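Local coordinates for globin (PDB 5V3T), which binds haem as a group II truncated haemoglobin, and probably handles small ligands such as oxygen at its iron, at the interface of chains A and B. Residues are numbered along the deposited sequence; one frame, centred on the assembly and turned at random. Chains: chain A/B, Globin.

Contact 1: the interface of chains A and B. Residues chain A 74, 78, 123-124; chain B 65, 70-71.
The short F-helix segment of a truncated globin, helix 73-76 of chain A with the residues just after it, meets the loop that joins helices 63-68 and 73-76 of chain B, through A:Arg74 and A:Leu78 against B:His70 and B:Pro71. In globins the F helix lies on the proximal side of the haem, so the chain A side of the patch is probably near the haem pocket. The polar link runs from the guanidinium NH1 of A:Arg74 to ND1 of the B:His70 imidazole, 3.2 Å apart. It is long and bent, 142° at the hydrogen, and each partner is tilted from the other's plane. The arginine plane and the imidazole ring stand 71° apart, so the groups do not stack. A chi1 of 175° starts A:Arg74 away from its own backbone N, and the chain stays extended from CG to NE, carrying the guanidinium to the loop. Its other terminal nitrogen, NH2, gives a straighter hydrogen bond to the backbone O of A:Val123, 3.0 Å away. That oxygen lies in the guanidinium plane, although the donor sits above the carbonyl plane. The two bonds together restrain the rotation of the arginine head. Beside them, A:Leu78 and B:Pro71 meet at about a right angle, with methyl CD2 3.4 Å from ring carbon CG, a tight apolar contact. A:Asn124 adds a second support for the proline: its CB lies 3.8 Å from B:Pro71 CD. The backbone O of A:Asn124 approaches B:His70 CB at 3.3 Å. Methyl CG2 of B:Thr65, on helix 63-68, borders A:Leu78 CD2 more loosely at 4.2 Å.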
ATOM      1  N   ARG A  74       6.226   4.328   2.450  1.00 40.80           N
ATOM      2  CA  ARG A  74       6.027   3.459   3.616  1.00 40.21           C
ATOM      3  C   ARG A  74       4.590   3.518   4.072  1.00 40.62           C
ATOM      4  O   ARG A  74       3.999   2.495   4.425  1.00 37.26           O
ATOM      5  CB  ARG A  74       6.934   3.842   4.783  1.00 47.05           C
ATOM      6  CG  ARG A  74       6.605   3.002   6.024  1.00 53.04           C
ATOM      7  CD  ARG A  74       7.482   3.273   7.232  1.00 62.85           C
ATOM      8  NE  ARG A  74       7.048   2.479   8.385  1.00 64.12           N
ATOM      9  CZ  ARG A  74       7.196   1.159   8.518  1.00 66.75           C
ATOM     10  NH1 ARG A  74       6.746   0.551   9.614  1.00 66.10           N
ATOM     11  NH2 ARG A  74       7.786   0.443   7.567  1.00 62.94           N
ATOM     12  N   LEU A  78       1.573   0.337   4.187  1.00 32.88           N
ATOM     13  CA  LEU A  78       1.169  -0.101   5.520  1.00 33.52           C
ATOM     14  C   LEU A  78       0.145  -1.255   5.552  1.00 34.39           C
ATOM     15  O   LEU A  78       0.277  -2.147   6.404  1.00 37.69           O
ATOM     16  CB  LEU A  78       0.581   1.083   6.310  1.00 41.93           C
ATOM     17  CG  LEU A  78       1.490   2.190   6.856  1.00 52.35           C
ATOM     18  CD1 LEU A  78       0.666   3.173   7.674  1.00 52.28           C
ATOM     19  CD2 LEU A  78       2.648   1.661   7.677  1.00 50.41           C
ATOM     20  N   VAL A 123       9.242  -2.655   4.715  1.00 29.68           N
ATOM     21  CA  VAL A 123       8.993  -3.833   5.574  1.00 35.32           C
ATOM     22  C   VAL A 123       8.162  -3.452   6.789  1.00 35.68           C
ATOM     23  O   VAL A 123       8.483  -2.494   7.486  1.00 38.32           O
ATOM     24  CB  VAL A 123      10.304  -4.492   6.051  1.00 33.86           C
ATOM     25  CG1 VAL A 123      10.008  -5.570   7.118  1.00 34.42           C
ATOM     26  CG2 VAL A 123      11.054  -5.079   4.870  1.00 34.65           C
ATOM     27  N   ASN A 124       7.087  -4.195   7.038  1.00 31.89           N
ATOM     28  CA  ASN A 124       6.153  -3.810   8.079  1.00 31.15           C
ATOM     29  C   ASN A 124       5.624  -5.000   8.897  1.00 32.60           C
ATOM     30  O   ASN A 124       4.709  -4.847   9.684  1.00 35.97           O
ATOM     31  CB  ASN A 124       4.993  -3.016   7.464  1.00 37.20           C
ATOM     32  CG  ASN A 124       4.280  -3.763   6.346  1.00 38.81           C
ATOM     33  OD1 ASN A 124       4.109  -4.989   6.388  1.00 36.07           O
ATOM     34  ND2 ASN A 124       3.820  -3.015   5.359  1.00 33.14           N
TER
ATOM     35  N   THR B  65       1.845   3.748  13.973  1.00 32.05           N
ATOM     36  CA  THR B  65       3.083   3.021  14.218  1.00 35.70           C
ATOM     37  C   THR B  65       3.833   3.572  15.439  1.00 41.20           C
ATOM     38  O   THR B  65       4.509   2.823  16.148  1.00 39.89           O
ATOM     39  CB  THR B  65       3.996   3.018  12.973  1.00 37.59           C
ATOM     40  OG1 THR B  65       4.318   4.360  12.585  1.00 41.14           O
ATOM     41  CG2 THR B  65       3.300   2.295  11.825  1.00 31.51           C
ATOM     42  N   HIS B  70       5.138  -1.872  14.283  1.00 37.93           N
ATOM     43  CA  HIS B  70       4.841  -2.270  12.908  1.00 34.72           C
ATOM     44  C   HIS B  70       3.370  -2.643  12.777  1.00 28.81           C
ATOM     45  O   HIS B  70       2.788  -3.231  13.691  1.00 32.87           O
ATOM     46  CB  HIS B  70       5.730  -3.432  12.452  1.00 36.04           C
ATOM     47  CG  HIS B  70       7.152  -3.038  12.223  1.00 42.76           C
ATOM     48  ND1 HIS B  70       7.516  -2.104  11.278  1.00 47.13           N
ATOM     49  CD2 HIS B  70       8.300  -3.447  12.812  1.00 57.78           C
ATOM     50  CE1 HIS B  70       8.828  -1.952  11.295  1.00 55.06           C
ATOM     51  NE2 HIS B  70       9.328  -2.754  12.217  1.00 63.58           N
ATOM     52  N   PRO B  71       2.758  -2.264  11.650  1.00 32.06           N
ATOM     53  CA  PRO B  71       1.351  -2.511  11.324  1.00 28.82           C
ATOM     54  C   PRO B  71       0.998  -3.983  11.323  1.00 27.62           C
ATOM     55  O   PRO B  71       0.008  -4.371  11.957  1.00 29.11           O
ATOM     56  CB  PRO B  71       1.218  -1.960   9.902  1.00 33.11           C
ATOM     57  CG  PRO B  71       2.314  -1.030   9.765  1.00 38.21           C
ATOM     58  CD  PRO B  71       3.440  -1.532  10.572  1.00 31.02           C
TER

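Contact 2: the interface of chains A and B. Residues chain A 38, 40, 79-80; chain B 117-118, 121.
B:His121, near the C-terminal end of helix 105-122, donates from its ring NE2 to the backbone O of A:Ile38, which ends the 3-10 helix 36-38. The separation of NE2 and O is short, 2.6 Å, but the bond is bent, 131° at the hydrogen. At the acceptor the C=O...N angle is 120°, with the donor tilted somewhat from the carbonyl plane. The oxygen approaches the edge of the imidazole, so the ring faces are not used for this bond. The acceptor is a main-chain carbonyl, so the bond does not depend on the identity of the side chain, although ring CE1 of B:His121 also packs 3.7 Å from A:Ile38 CA. Ring atom CD2 of B:His121, on an adjacent corner, touches CD1 of A:Phe80 at 3.5 Å, and the two side chains cross obliquely. The phenyl rim continues from the histidine to B:Leu117, one helical turn earlier: CE1 of A:Phe80 is 3.6 Å from the leucine methyl CD2, the side chains crossing at about a right angle. The same methyl also faces CZ of the phenyl at 3.9 Å and, on its other flank, ring carbon CG of A:Pro40 at 4.2 Å. A single leucine branch is thus set between two apolar residues of chain A. Further along, A:Pro79 crosses B:Thr118 at about a right angle, its CB 3.7 Å from methyl CG2. Behind this shell, helix 105-122 sets the spacing, since B:Leu117, B:Thr118 and B:His121 fall on one helix surface. The histidine's chi1 of -73° turns CG away from its own carbonyl carbon and directs the ring towards chain A. Hydroxyl OG1 of B:Thr118 lies 3.2 Å from CB of A:Pro79, a contact with carbon.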
ATOM      1  N   ILE A  38      -0.329 -10.853  -3.270  1.00 50.43           N
ATOM      2  CA  ILE A  38      -0.717  -9.623  -2.585  1.00 52.82           C
ATOM      3  C   ILE A  38      -0.896  -8.475  -3.559  1.00 45.06           C
ATOM      4  O   ILE A  38      -1.393  -7.413  -3.193  1.00 49.16           O
ATOM      5  CB  ILE A  38       0.293  -9.228  -1.493  1.00 50.83           C
ATOM      6  CG1 ILE A  38       1.687  -9.015  -2.063  1.00 57.70           C
ATOM      7  CG2 ILE A  38       0.356 -10.294  -0.440  1.00 40.44           C
ATOM      8  CD1 ILE A  38       2.729  -8.768  -0.989  1.00 55.16           C
ATOM      9  N   PRO A  40      -2.654  -6.767  -7.087  1.00 66.61           N
ATOM     10  CA  PRO A  40      -3.893  -6.876  -7.861  1.00 62.35           C
ATOM     11  C   PRO A  40      -3.698  -7.878  -8.991  1.00 57.09           C
ATOM     12  O   PRO A  40      -2.577  -8.058  -9.457  1.00 54.73           O
ATOM     13  CB  PRO A  40      -4.118  -5.451  -8.381  1.00 66.74           C
ATOM     14  CG  PRO A  40      -3.351  -4.573  -7.429  1.00 60.49           C
ATOM     15  CD  PRO A  40      -2.156  -5.380  -7.023  1.00 61.24           C
ATOM     16  N   PRO A  79      -0.878  -1.250   4.660  1.00 43.22           N
ATOM     17  CA  PRO A  79      -1.861  -2.331   4.821  1.00 42.79           C
ATOM     18  C   PRO A  79      -1.388  -3.669   4.267  1.00 39.75           C
ATOM     19  O   PRO A  79      -2.034  -4.683   4.529  1.00 41.93           O
ATOM     20  CB  PRO A  79      -3.066  -1.852   3.997  1.00 42.03           C
ATOM     21  CG  PRO A  79      -2.794  -0.406   3.674  1.00 41.97           C
ATOM     22  CD  PRO A  79      -1.316  -0.287   3.636  1.00 35.92           C
ATOM     23  N   PHE A  80      -0.267  -3.679   3.556  1.00 35.53           N
ATOM     24  CA  PHE A  80       0.167  -4.909   2.890  1.00 40.36           C
ATOM     25  C   PHE A  80       1.198  -5.663   3.718  1.00 33.05           C
ATOM     26  O   PHE A  80       1.985  -5.063   4.449  1.00 37.03           O
ATOM     27  CB  PHE A  80       0.727  -4.590   1.501  1.00 36.07           C
ATOM     28  CG  PHE A  80      -0.169  -3.701   0.683  1.00 36.62           C
ATOM     29  CD1 PHE A  80      -1.447  -4.112   0.341  1.00 40.29           C
ATOM     30  CD2 PHE A  80       0.286  -2.475   0.213  1.00 50.10           C
ATOM     31  CE1 PHE A  80      -2.271  -3.302  -0.421  1.00 52.62           C
ATOM     32  CE2 PHE A  80      -0.530  -1.663  -0.553  1.00 51.61           C
ATOM     33  CZ  PHE A  80      -1.807  -2.073  -0.871  1.00 55.66           C
TER
ATOM     34  N   LEU B 117      -8.957  -3.621  -1.652  1.00 32.16           N
ATOM     35  CA  LEU B 117      -7.787  -4.478  -1.824  1.00 32.34           C
ATOM     36  C   LEU B 117      -7.280  -4.951  -0.467  1.00 28.84           C
ATOM     37  O   LEU B 117      -6.958  -6.116  -0.296  1.00 31.13           O
ATOM     38  CB  LEU B 117      -6.667  -3.740  -2.571  1.00 34.88           C
ATOM     39  CG  LEU B 117      -5.350  -4.496  -2.779  1.00 39.24           C
ATOM     40  CD1 LEU B 117      -5.572  -5.765  -3.609  1.00 38.03           C
ATOM     41  CD2 LEU B 117      -4.312  -3.602  -3.431  1.00 39.83           C
ATOM     42  N   THR B 118      -7.219  -4.044   0.501  1.00 25.50           N
ATOM     43  CA  THR B 118      -6.775  -4.398   1.847  1.00 26.92           C
ATOM     44  C   THR B 118      -7.685  -5.439   2.493  1.00 33.25           C
ATOM     45  O   THR B 118      -7.198  -6.419   3.074  1.00 27.91           O
ATOM     46  CB  THR B 118      -6.705  -3.147   2.745  1.00 33.48           C
ATOM     47  OG1 THR B 118      -5.714  -2.259   2.215  1.00 32.30           O
ATOM     48  CG2 THR B 118      -6.326  -3.519   4.184  1.00 25.85           C
ATOM     49  N   HIS B 121      -7.006  -8.793   1.313  1.00 34.35           N
ATOM     50  CA  HIS B 121      -5.788  -9.322   1.926  1.00 30.81           C
ATOM     51  C   HIS B 121      -6.024  -9.847   3.342  1.00 29.04           C
ATOM     52  O   HIS B 121      -5.319 -10.745   3.781  1.00 32.46           O
ATOM     53  CB  HIS B 121      -4.680  -8.253   1.957  1.00 33.31           C
ATOM     54  CG  HIS B 121      -4.072  -7.975   0.615  1.00 56.76           C
ATOM     55  ND1 HIS B 121      -4.609  -8.456  -0.559  1.00 72.10           N
ATOM     56  CD2 HIS B 121      -2.967  -7.275   0.266  1.00 62.09           C
ATOM     57  CE1 HIS B 121      -3.866  -8.060  -1.576  1.00 72.21           C
ATOM     58  NE2 HIS B 121      -2.864  -7.343  -1.104  1.00 69.13           N
TER

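Contact 1 and contact 2 are parts of one interface, with the centres of their C-alpha atoms about 13 Å apart. They adjoin through chain A's sequence, where A:Leu78 of contact 1 is followed by A:Pro79 and A:Phe80 of contact 2. Chain B supplies separate elements: helix 63-68 and its following loop to contact 1, helix 105-122 to contact 2. Because the interface is not an exact two-fold, the same residues need not meet the same partners in both copies. The pairing may reflect crystal packing and not an oligomer that forms in solution.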